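Local coordinates for chitin elicitor-binding protein (Oryza sativa subsp. japonica, PDB 5JCD) that binds chitin oligosaccharides from fungal cell walls through its extracellular LysM region and helps pass the signal on to plant defence responses, at residues Arg69-Gly74 and Gln78-Pro83; Asn99-Phe104 and Leu128-Pro133; Met145-Ser150 and Ala162-Thr167. All blocks are in the same frame, centred on the assembly; numbering follows the deposited sequence.

Contact 1. Residues Arg69-Gly74 and Gln78-Pro83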
# COMPACT_ATOMS: atom_id res chain seq x y z
N ARG A 69 1.63 -1.96 9.89
CA ARG A 69 1.63 -0.87 10.83
C ARG A 69 1.99 0.43 10.15
O ARG A 69 3.01 0.54 9.52
CB ARG A 69 2.59 -1.15 11.98
CG ARG A 69 2.11 -0.56 13.31
CD ARG A 69 3.26 0.07 14.08
NE ARG A 69 4.36 -0.88 14.23
CZ ARG A 69 5.55 -0.58 14.75
NH1 ARG A 69 5.79 0.66 15.15
NH2 ARG A 69 6.49 -1.50 14.86
N CYS A 70 1.09 1.39 10.25
CA CYS A 70 1.34 2.72 9.73
C CYS A 70 1.88 3.65 10.81
O CYS A 70 1.43 3.63 11.95
CB CYS A 70 0.04 3.29 9.17
SG CYS A 70 0.22 4.94 8.47
N ARG A 71 2.87 4.44 10.45
CA ARG A 71 3.34 5.51 11.31
C ARG A 71 3.18 6.86 10.64
O ARG A 71 3.52 7.02 9.46
CB ARG A 71 4.80 5.31 11.72
CG ARG A 71 5.38 6.51 12.43
CD ARG A 71 6.75 6.26 13.05
NE ARG A 71 7.28 7.48 13.67
CZ ARG A 71 7.57 7.64 14.96
NH1 ARG A 71 7.39 6.64 15.83
NH2 ARG A 71 8.06 8.80 15.38
N CYS A 72 2.65 7.83 11.39
CA CYS A 72 2.48 9.18 10.89
C CYS A 72 3.66 10.02 11.33
O CYS A 72 4.12 9.90 12.46
CB CYS A 72 1.16 9.78 11.39
SG CYS A 72 -0.31 9.04 10.64
N ASN A 73 4.22 10.82 10.42
CA ASN A 73 5.29 11.72 10.83
C ASN A 73 4.94 13.20 10.97
O ASN A 73 5.84 14.02 11.08
CB ASN A 73 6.52 11.58 9.92
CG ASN A 73 6.28 12.05 8.51
OD1 ASN A 73 5.27 12.67 8.19
ND2 ASN A 73 7.26 11.80 7.65
N GLY A 74 3.66 13.53 10.92
CA GLY A 74 3.25 14.92 11.03
C GLY A 74 2.74 15.47 9.71
O GLY A 74 1.95 16.41 9.68
N GLN A 78 3.39 6.47 6.70
CA GLN A 78 4.20 5.51 5.97
C GLN A 78 4.21 4.19 6.71
O GLN A 78 4.10 4.17 7.93
CB GLN A 78 5.65 6.02 5.83
CG GLN A 78 5.70 7.35 5.10
CD GLN A 78 7.00 8.07 5.31
OE1 GLN A 78 7.55 8.08 6.41
NE2 GLN A 78 7.53 8.65 4.23
N SER A 79 4.32 3.09 5.98
CA SER A 79 4.46 1.78 6.61
C SER A 79 5.72 1.85 7.49
O SER A 79 6.75 2.38 7.08
CB SER A 79 4.57 0.68 5.54
OG SER A 79 5.68 0.89 4.68
N ASP A 80 5.61 1.37 8.71
CA ASP A 80 6.57 1.72 9.76
C ASP A 80 7.91 0.97 9.70
O ASP A 80 8.07 -0.09 10.32
CB ASP A 80 5.89 1.51 11.10
CG ASP A 80 6.68 2.09 12.26
OD1 ASP A 80 7.68 2.78 12.03
OD2 ASP A 80 6.25 1.87 13.40
N ARG A 81 8.85 1.53 8.96
CA ARG A 81 10.18 0.94 8.73
C ARG A 81 10.13 -0.46 8.12
O ARG A 81 11.14 -1.16 8.10
CB ARG A 81 11.05 0.98 10.00
CG ARG A 81 11.21 2.39 10.56
CD ARG A 81 12.09 3.24 9.66
NE ARG A 81 11.89 4.68 9.86
CZ ARG A 81 12.76 5.62 9.49
NH1 ARG A 81 13.91 5.27 8.91
NH2 ARG A 81 12.50 6.90 9.71
N LEU A 82 8.96 -0.84 7.61
CA LEU A 82 8.75 -2.08 6.87
C LEU A 82 7.86 -1.74 5.71
O LEU A 82 7.14 -0.74 5.75
CB LEU A 82 8.05 -3.10 7.76
CG LEU A 82 8.92 -3.65 8.88
CD1 LEU A 82 8.08 -4.38 9.93
CD2 LEU A 82 9.97 -4.58 8.27
N PRO A 83 7.90 -2.55 4.64
CA PRO A 83 8.76 -3.71 4.42
C PRO A 83 10.19 -3.31 4.03
O PRO A 83 10.44 -2.16 3.67
CB PRO A 83 8.08 -4.42 3.26
CG PRO A 83 7.44 -3.35 2.50
CD PRO A 83 7.00 -2.33 3.49
O HOH W 1 6.57 3.34 15.63

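Contact 2. Residues Asn99-Phe104 and Leu128-Pro133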
# COMPACT_ATOMS: atom_id res chain seq x y z
N ASN A 99 7.47 -2.31 -10.53
CA ASN A 99 7.35 -3.72 -10.84
C ASN A 99 7.27 -4.62 -9.62
O ASN A 99 6.89 -5.79 -9.73
CB ASN A 99 8.49 -4.17 -11.76
CG ASN A 99 8.61 -3.29 -13.00
OD1 ASN A 99 7.61 -2.83 -13.53
ND2 ASN A 99 9.84 -3.02 -13.42
N VAL A 100 7.71 -4.12 -8.47
CA VAL A 100 7.56 -4.89 -7.23
C VAL A 100 6.42 -4.37 -6.32
O VAL A 100 5.64 -5.15 -5.77
CB VAL A 100 8.87 -4.95 -6.45
CG1 VAL A 100 8.75 -5.94 -5.29
CG2 VAL A 100 9.99 -5.37 -7.38
N PHE A 101 6.30 -3.05 -6.20
CA PHE A 101 5.35 -2.46 -5.27
C PHE A 101 4.22 -1.67 -5.94
O PHE A 101 3.71 -0.68 -5.38
CB PHE A 101 6.10 -1.64 -4.23
CG PHE A 101 7.05 -2.45 -3.43
CD1 PHE A 101 6.59 -3.30 -2.44
CD2 PHE A 101 8.42 -2.42 -3.71
CE1 PHE A 101 7.46 -4.09 -1.71
CE2 PHE A 101 9.31 -3.21 -2.98
CZ PHE A 101 8.83 -4.04 -1.98
N ASN A 102 3.86 -2.10 -7.15
CA ASN A 102 2.64 -1.64 -7.79
C ASN A 102 2.64 -0.13 -8.02
O ASN A 102 1.58 0.47 -8.21
CB ASN A 102 1.42 -1.98 -6.88
CG ASN A 102 1.13 -3.47 -6.77
OD1 ASN A 102 0.20 -3.86 -6.07
ND2 ASN A 102 1.89 -4.29 -7.48
N ALA A 103 3.81 0.49 -8.00
CA ALA A 103 3.91 1.95 -8.00
C ALA A 103 3.12 2.61 -6.86
O ALA A 103 2.69 3.76 -6.99
CB ALA A 103 3.50 2.54 -9.36
N PHE A 104 2.95 1.90 -5.74
CA PHE A 104 2.36 2.54 -4.55
C PHE A 104 3.28 3.62 -4.02
O PHE A 104 2.84 4.51 -3.30
CB PHE A 104 2.05 1.53 -3.43
CG PHE A 104 0.77 0.79 -3.63
CD1 PHE A 104 -0.43 1.48 -3.77
CD2 PHE A 104 0.75 -0.59 -3.67
CE1 PHE A 104 -1.64 0.81 -3.96
CE2 PHE A 104 -0.45 -1.28 -3.87
CZ PHE A 104 -1.64 -0.57 -4.01
N LEU A 128 16.60 -1.56 1.55
CA LEU A 128 15.83 -0.34 1.37
C LEU A 128 14.52 -0.42 2.16
O LEU A 128 13.84 -1.46 2.16
CB LEU A 128 15.51 -0.12 -0.11
CG LEU A 128 16.61 0.01 -1.16
CD1 LEU A 128 16.02 -0.04 -2.56
CD2 LEU A 128 17.37 1.30 -0.96
N TRP A 129 14.19 0.65 2.87
CA TRP A 129 12.87 0.77 3.50
C TRP A 129 11.89 1.25 2.46
O TRP A 129 12.06 2.34 1.91
CB TRP A 129 12.91 1.76 4.66
CG TRP A 129 11.54 2.13 5.19
CD1 TRP A 129 10.45 1.30 5.30
CD2 TRP A 129 11.11 3.42 5.65
NE1 TRP A 129 9.38 1.99 5.81
CE2 TRP A 129 9.75 3.29 6.04
CE3 TRP A 129 11.73 4.67 5.79
CZ2 TRP A 129 9.00 4.37 6.55
CZ3 TRP A 129 10.99 5.75 6.30
CH2 TRP A 129 9.63 5.58 6.67
N ILE A 130 10.84 0.48 2.21
CA ILE A 130 9.80 0.90 1.28
C ILE A 130 8.63 1.55 2.05
O ILE A 130 7.91 0.87 2.78
CB ILE A 130 9.28 -0.31 0.47
CG1 ILE A 130 10.44 -1.08 -0.18
CG2 ILE A 130 8.24 0.11 -0.56
CD1 ILE A 130 11.29 -0.26 -1.15
N PRO A 131 8.44 2.86 1.90
CA PRO A 131 7.39 3.56 2.64
C PRO A 131 6.00 3.45 1.99
O PRO A 131 5.54 4.43 1.40
CB PRO A 131 7.84 5.01 2.59
CG PRO A 131 8.53 5.11 1.24
CD PRO A 131 9.20 3.78 1.03
N LEU A 132 5.34 2.31 2.10
CA LEU A 132 3.96 2.18 1.61
C LEU A 132 3.06 3.28 2.18
O LEU A 132 3.13 3.62 3.37
CB LEU A 132 3.40 0.81 1.97
CG LEU A 132 4.28 -0.35 1.50
CD1 LEU A 132 3.79 -1.66 2.05
CD2 LEU A 132 4.28 -0.40 -0.03
N PRO A 133 2.21 3.84 1.32
CA PRO A 133 1.38 4.97 1.74
C PRO A 133 0.23 4.56 2.67
O PRO A 133 -0.45 3.55 2.47
CB PRO A 133 0.85 5.51 0.41
CG PRO A 133 0.76 4.30 -0.46
CD PRO A 133 1.87 3.38 -0.04

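Contact 3. Residues Met145-Ser150 and Ala162-Thr167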
# COMPACT_ATOMS: atom_id res chain seq x y z
N MET A 145 -9.95 2.21 8.49
CA MET A 145 -8.72 1.60 8.05
C MET A 145 -8.40 2.12 6.65
O MET A 145 -9.19 1.93 5.72
CB MET A 145 -8.86 0.08 8.01
CG MET A 145 -7.49 -0.62 7.87
SD MET A 145 -7.57 -2.22 7.10
CE MET A 145 -8.83 -3.04 8.06
N HIS A 146 -7.27 2.79 6.50
CA HIS A 146 -6.86 3.27 5.18
C HIS A 146 -6.28 2.19 4.27
O HIS A 146 -5.32 1.51 4.61
CB HIS A 146 -5.91 4.44 5.31
CG HIS A 146 -6.55 5.67 5.87
ND1 HIS A 146 -7.11 6.65 5.09
CD2 HIS A 146 -6.73 6.06 7.16
CE1 HIS A 146 -7.59 7.61 5.86
NE2 HIS A 146 -7.37 7.28 7.12
N LEU A 147 -6.86 2.08 3.09
CA LEU A 147 -6.46 1.09 2.09
C LEU A 147 -5.95 1.80 0.85
O LEU A 147 -6.63 2.66 0.29
CB LEU A 147 -7.66 0.24 1.71
CG LEU A 147 -7.49 -0.78 0.58
CD1 LEU A 147 -6.54 -1.89 1.00
CD2 LEU A 147 -8.84 -1.37 0.13
N ALA A 148 -4.73 1.44 0.46
CA ALA A 148 -4.12 1.94 -0.77
C ALA A 148 -4.63 1.09 -1.90
O ALA A 148 -4.48 -0.14 -1.87
CB ALA A 148 -2.60 1.86 -0.69
N TYR A 149 -5.24 1.75 -2.89
CA TYR A 149 -5.92 1.07 -3.98
C TYR A 149 -5.45 1.57 -5.34
O TYR A 149 -5.46 2.78 -5.60
CB TYR A 149 -7.42 1.31 -3.85
CG TYR A 149 -8.22 0.63 -4.90
CD1 TYR A 149 -8.58 -0.71 -4.76
CD2 TYR A 149 -8.67 1.32 -6.02
CE1 TYR A 149 -9.32 -1.36 -5.73
CE2 TYR A 149 -9.43 0.68 -7.00
CZ TYR A 149 -9.74 -0.66 -6.84
OH TYR A 149 -10.49 -1.31 -7.77
N SER A 150 -5.01 0.64 -6.20
CA SER A 150 -4.60 0.98 -7.55
C SER A 150 -5.77 0.82 -8.53
O SER A 150 -6.23 -0.28 -8.75
CB SER A 150 -3.42 0.11 -8.00
OG SER A 150 -3.02 0.42 -9.33
N ALA A 162 -18.45 2.33 -3.86
CA ALA A 162 -19.52 1.43 -3.44
C ALA A 162 -18.96 0.10 -3.00
O ALA A 162 -19.36 -0.42 -1.97
CB ALA A 162 -20.56 1.23 -4.54
N LYS A 163 -18.03 -0.44 -3.78
CA LYS A 163 -17.42 -1.71 -3.41
C LYS A 163 -16.78 -1.64 -2.00
O LYS A 163 -16.71 -2.64 -1.30
CB LYS A 163 -16.39 -2.20 -4.45
CG LYS A 163 -15.61 -3.38 -3.87
CD LYS A 163 -14.90 -4.31 -4.82
CE LYS A 163 -14.58 -5.59 -4.01
NZ LYS A 163 -14.00 -6.71 -4.78
N TYR A 164 -16.32 -0.47 -1.57
CA TYR A 164 -15.69 -0.37 -0.26
C TYR A 164 -16.58 0.26 0.79
O TYR A 164 -16.10 0.69 1.85
CB TYR A 164 -14.31 0.30 -0.35
CG TYR A 164 -13.33 -0.61 -1.06
CD1 TYR A 164 -12.96 -1.82 -0.48
CD2 TYR A 164 -12.82 -0.30 -2.32
CE1 TYR A 164 -12.10 -2.69 -1.13
CE2 TYR A 164 -11.95 -1.16 -2.98
CZ TYR A 164 -11.60 -2.35 -2.38
OH TYR A 164 -10.76 -3.21 -3.03
N GLY A 165 -17.88 0.32 0.49
CA GLY A 165 -18.88 0.76 1.46
C GLY A 165 -18.58 2.17 1.89
O GLY A 165 -18.64 2.54 3.06
N VAL A 166 -18.21 2.97 0.90
CA VAL A 166 -17.86 4.33 1.13
C VAL A 166 -18.65 5.21 0.18
O VAL A 166 -19.08 4.76 -0.88
CB VAL A 166 -16.32 4.49 0.99
CG1 VAL A 166 -15.92 5.73 0.23
CG2 VAL A 166 -15.67 4.42 2.35
N THR A 167 -18.92 6.43 0.61
CA THR A 167 -19.56 7.41 -0.25
C THR A 167 -18.60 7.90 -1.34
O THR A 167 -17.41 8.11 -1.09
CB THR A 167 -20.10 8.58 0.61
OG1 THR A 167 -21.52 8.47 0.69
CG2 THR A 167 -19.77 9.90 -0.00

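Contact 1. Residues Arg69-Gly74 and Gln78-Pro83
Gln78 and Arg71 face each other as a hydrogen-bonded antiparallel pair in a tight beta hairpin. Gln78 N donates to Arg71 O at 2.8 Å and Arg71 N returns a nearly straight bond to Gln78 O (176°), a double grip that fixes the register close to the turn. The Gln78 side chain, with CG anti to the carbonyl carbon (chi1 -59°), reaches toward Asn73, but the approach is loose: Gln78 OE1 stays 3.9 Å from Asn73 ND2. Asn73 OD1 instead accepts the backbone N-H groups of Asp75 and Val76, a role in the turn that suits a short amide. Ser79 pairs with Cys70 in the next, non-hydrogen-bonded position. Here the side chains diverge, and Ser79 CA makes a weak CA-H...O contact with Arg69 O at 3.5 Å. The strand ends at Ser79, and Asp80 is the centre of an inverse gamma turn, although its N still donates to Arg69 O over 2.8 Å. Its carboxylate lies between two arginines, a natural place for an acid. Asp80 OD2 is placed as a salt-bridge partner of Arg69 NH1, but the two are modelled too close and the detail is doubtful; OD1 of Asp80 lies 3.7 Å from CD of the extended Arg71 chain. The hairpin joins strands 63-72 and 76-79. Strand 12-20 runs antiparallel to 63-72, disulfides tie strand 63-72 to strand 133-134 (Cys70-Cys134) and to Cys5 near the N-terminus (Cys72-Cys5), and Ser79 bonds through its backbone to Leu132 beside strand 133-134.

Contact 2. Residues Asn99-Phe104 and Leu128-Pro133
This contact belongs to the hydrophobic core of the LysM domain around residues 83-130, where Phe101, just after helix 93-100, meets Ile130, just after strand 127-129. The Phe101 ring lies between the two segments. Ile130 CG2 sits over one face, 4.0 Å from the ring centroid and only 10° off the normal, a CH-pi contact, while Ile130 CG1 reaches Phe101 CE2 at 3.7 Å. A beta-branched residue suits this place because its two branches meet different parts of one ring: with CG1 anti to the carbonyl carbon (chi1 -52°), CG2 is left to cover the centre. Val100 CG1 covers the opposite face toward its rim. Leu132 CD2 adds a looser contact, 4.4 Å from Phe101 CD1. A type I' turn then carries the chain from Phe101 to Phe104, closed by Phe104 N bonding to Phe101 O at 2.7 Å. Beyond it, the Pro133 ring, lacking an N-H, offers a compact apolar surface to Phe104: its CD lies 3.9 Å from Phe104 CB and its CG 3.5 Å from Phe104 O. Around this core, Ile110 of helix 107-113 touches Ile130, Ile96 of helix 93-100 touches Phe101, and Ile17 of strand 12-20 packs against both Phe104 and Leu132.

Contact 3. Residues Met145-Ser150 and Ala162-Thr167
Leu147 and Tyr149 both carry CG anti to the backbone N, which swings their side chains out from the strand toward the helix end; Tyr164, its own CG anti to the carbonyl carbon (chi1 -70°), leans in to meet them. This is the first strand and first helix of the second LysM domain, a small beta-alpha-alpha-beta fold whose strand pair, 145-150 and 188-193, is continued here by strand 12-20. Leu147 and Tyr149 alternate with Ala148 along the strand and therefore point to the same side, toward the helix. Leu147 lays its CD2 over one face of the Tyr164 ring, 4.1 Å from the centroid and 3.7 Å from CE1, a CH-pi contact. Lys163 CG lies over the opposite face, so its aliphatic part flanks the ring. Tyr164 then presents its edge to the face of Tyr149 in an offset edge-to-face pair, the planes 71° apart and the centroids 5.6 Å. A tyrosine suits position 149: its ring takes the edge of Tyr164 while its OH hydrogen-bonds Glu155 OE1. The helix ends in a Schellman motif whose C-prime residue is Gly165, its positive phi easily adopted without a side chain, and Gly165 N donates to Ala162 O. Val191 and Leu18 also flank both tyrosines. At the rim of the pair, Tyr164 OH stands 3.6 Å from Tyr149 CE1.

Overall arrangement
Contact 2 is wholly buried and apolar, whereas contacts 1 and 3 are partly buried, the first relying on strand hydrogen bonds and charges, the third on aromatic rings. Contacts 1 and 3 both reach the mixed sheet that includes strand 12-20, but they remain apart, with nearest atoms about 7 Å from each other. Contact 2 touches both: Ser79 bonds to Leu132 and to Trp129 NE1, and Phe104 packs on Ala148. Contacts 2 and 3 each pack the chain just after a helix against a strand or the segment following one, while contact 1 is a disulfide-tied hairpin, between helix 39-45 and helix 93-100 in the chain.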